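Local structure of [PSI+] inducibility protein 3 (Saccharomyces cerevisiae, 1ZX6) at residues D25-L30 and G40-T46. The protein promotes, when overproduced, de novo induction of the [PSI+] prion form of SUP35 and, here represented by its SH3 domain, interacts with LAS17, RSP5 and SUP35. Sequence-based numbering, arbitrary orientation.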
loop_
_atom_site.group_PDB
_atom_site.type_symbol
_atom_site.label_atom_id
_atom_site.label_comp_id
_atom_site.label_asym_id
_atom_site.label_seq_id
_atom_site.Cartn_x
_atom_site.Cartn_y
_atom_site.Cartn_z
ATOM N N ASP A 25 -2.491 8.035 -3.665
ATOM C CA ASP A 25 -3.464 6.955 -3.443
ATOM C C ASP A 25 -3.597 6.740 -1.936
ATOM O O ASP A 25 -2.589 6.579 -1.264
ATOM C CB ASP A 25 -2.982 5.606 -4.014
ATOM C CG ASP A 25 -3.172 5.472 -5.521
ATOM O OD1 ASP A 25 -3.874 6.305 -6.127
ATOM O OD2 ASP A 25 -2.630 4.464 -6.077
ATOM N N LYS A 26 -4.838 6.719 -1.428
ATOM C CA LYS A 26 -5.119 6.378 -0.023
ATOM C C LYS A 26 -5.556 4.921 0.061
ATOM O O LYS A 26 -6.427 4.476 -0.673
ATOM C CB LYS A 26 -6.156 7.343 0.564
ATOM C CG LYS A 26 -5.628 8.808 0.597
ATOM C CD LYS A 26 -6.655 9.858 0.979
ATOM C CE LYS A 26 -7.709 10.040 -0.072
ATOM N NZ LYS A 26 -7.201 10.453 -1.421
ATOM N N VAL A 27 -4.932 4.199 0.986
ATOM C CA VAL A 27 -4.971 2.754 1.061
ATOM C C VAL A 27 -5.504 2.381 2.428
ATOM O O VAL A 27 -5.045 2.912 3.442
ATOM C CB VAL A 27 -3.574 2.181 0.894
ATOM C CG1 VAL A 27 -3.577 0.673 0.888
ATOM C CG2 VAL A 27 -2.939 2.729 -0.377
ATOM N N GLN A 28 -6.482 1.488 2.458
ATOM C CA GLN A 28 -6.965 0.949 3.720
ATOM C C GLN A 28 -5.923 -0.050 4.210
ATOM O O GLN A 28 -5.641 -1.012 3.529
ATOM C CB GLN A 28 -8.311 0.257 3.538
ATOM C CG GLN A 28 -8.868 -0.276 4.833
ATOM C CD GLN A 28 -10.275 -0.858 4.706
ATOM O OE1 GLN A 28 -10.798 -1.055 3.607
ATOM N NE2 GLN A 28 -10.905 -1.091 5.850
ATOM N N LEU A 29 -5.351 0.173 5.395
ATOM C CA LEU A 29 -4.327 -0.721 5.909
ATOM C C LEU A 29 -4.991 -1.895 6.600
ATOM O O LEU A 29 -5.687 -1.704 7.613
ATOM C CB LEU A 29 -3.400 0.053 6.869
ATOM C CG LEU A 29 -2.247 -0.668 7.547
ATOM C CD1 LEU A 29 -1.425 -1.513 6.598
ATOM C CD2 LEU A 29 -1.363 0.372 8.284
ATOM N N LEU A 30 -4.818 -3.100 6.056
ATOM C CA LEU A 30 -5.457 -4.298 6.600
ATOM C C LEU A 30 -4.575 -5.016 7.631
ATOM O O LEU A 30 -5.067 -5.488 8.684
ATOM C CB LEU A 30 -5.801 -5.273 5.481
ATOM C CG LEU A 30 -6.782 -4.716 4.431
ATOM C CD1 LEU A 30 -6.780 -5.551 3.158
ATOM C CD2 LEU A 30 -8.186 -4.682 5.008
ATOM N N GLY A 40 -2.961 -4.178 2.110
ATOM C CA GLY A 40 -3.995 -3.142 2.109
ATOM C C GLY A 40 -4.890 -3.225 0.890
ATOM O O GLY A 40 -4.720 -4.115 0.063
ATOM N N SER A 41 -5.851 -2.310 0.833
ATOM C CA SER A 41 -6.779 -2.215 -0.287
ATOM C C SER A 41 -6.866 -0.767 -0.771
ATOM O O SER A 41 -6.798 0.172 0.025
ATOM C CB SER A 41 -8.166 -2.765 0.080
ATOM O OG SER A 41 -8.803 -1.947 1.039
ATOM N N CYS A 42 -7.007 -0.607 -2.083
ATOM C CA CYS A 42 -7.100 0.710 -2.705
ATOM C C CYS A 42 -7.915 0.588 -3.986
ATOM O O CYS A 42 -7.579 -0.203 -4.847
ATOM C CB CYS A 42 -5.706 1.243 -3.065
ATOM S SG CYS A 42 -5.713 2.880 -3.779
ATOM N N ASN A 43 -8.966 1.383 -4.093
ATOM C CA ASN A 43 -9.768 1.446 -5.296
ATOM C C ASN A 43 -10.211 0.055 -5.743
ATOM O O ASN A 43 -10.155 -0.270 -6.934
ATOM C CB ASN A 43 -8.960 2.127 -6.404
ATOM C CG ASN A 43 -8.577 3.565 -6.057
ATOM O OD1 ASN A 43 -9.247 4.218 -5.244
ATOM N ND2 ASN A 43 -7.496 4.076 -6.690
ATOM N N GLY A 44 -10.619 -0.779 -4.784
ATOM C CA GLY A 44 -11.146 -2.099 -5.103
ATOM C C GLY A 44 -10.129 -3.225 -5.239
ATOM O O GLY A 44 -10.518 -4.377 -5.350
ATOM N N ARG A 45 -8.835 -2.905 -5.230
ATOM C CA ARG A 45 -7.760 -3.912 -5.332
ATOM C C ARG A 45 -7.167 -4.214 -3.951
ATOM O O ARG A 45 -6.996 -3.293 -3.142
ATOM C CB ARG A 45 -6.631 -3.388 -6.251
ATOM C CG ARG A 45 -6.983 -3.266 -7.724
ATOM C CD ARG A 45 -5.959 -2.406 -8.479
ATOM N NE ARG A 45 -5.934 -1.046 -7.936
ATOM C CZ ARG A 45 -4.896 -0.451 -7.352
ATOM N NH1 ARG A 45 -3.716 -1.058 -7.218
ATOM N NH2 ARG A 45 -5.052 0.772 -6.884
ATOM N N THR A 46 -6.790 -5.472 -3.707
ATOM C CA THR A 46 -6.192 -5.873 -2.430
ATOM C C THR A 46 -4.841 -6.559 -2.715
ATOM O O THR A 46 -4.745 -7.384 -3.603
ATOM C CB THR A 46 -7.097 -6.821 -1.630
ATOM O OG1 THR A 46 -8.334 -6.161 -1.318
ATOM C CG2 THR A 46 -6.425 -7.288 -0.329
#
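Strand 26-30 runs antiparallel to strand 40-42, their axes 4.5 Å apart at closest approach and 153° between their directions. Gln28 and Ser41 form the hydrogen-bonded pair, Gln28 N donating to Ser41 O (2.8 Å) and Ser41 N to Gln28 O (3.0 Å). Leu29 is paired with Gly40 in the adjoining non-hydrogen-bonded pair. A side chain on Gly40 would collide with Val27 CG1 and Gln28 O, and its absence lets Gln28 O come within 3.0 Å of Gly40 CA. Beyond Cys42 the chain reverses through a type I' turn, Cys42-Arg45, closed by hydrogen bonds from Cys42 N to Arg45 O (2.9 Å) and from Arg45 N to Cys42 O (3.0 Å).

Val27 CG2 packs on Cys42 CB (4.1 Å), while Asp25 CB lies 3.9 Å from Cys42 SG. Gln28 CB meets Ser41 OG at 3.4 Å on their shared face. Leu30 CD1 rests on Gly40 C (3.8 Å) and on Thr46 CG2 (3.9 Å). Asp25 OD2 and Arg45 NH2, 4.5 Å apart, are too distant for a salt bridge; Asp25 OD2 accepts instead from Lys22 N, and Arg45 NH1 donates to Gly20 O.

Within the SH3 beta-barrel, strand 26-32 lies between 4-7 and 37-42, forming with the latter the beta hairpin joined by the n-Src loop; Val27 packs inward on Val5, Leu19 and Leu21, and the Cys42-Arg45 turn is the distal loop leading into strand 45-50.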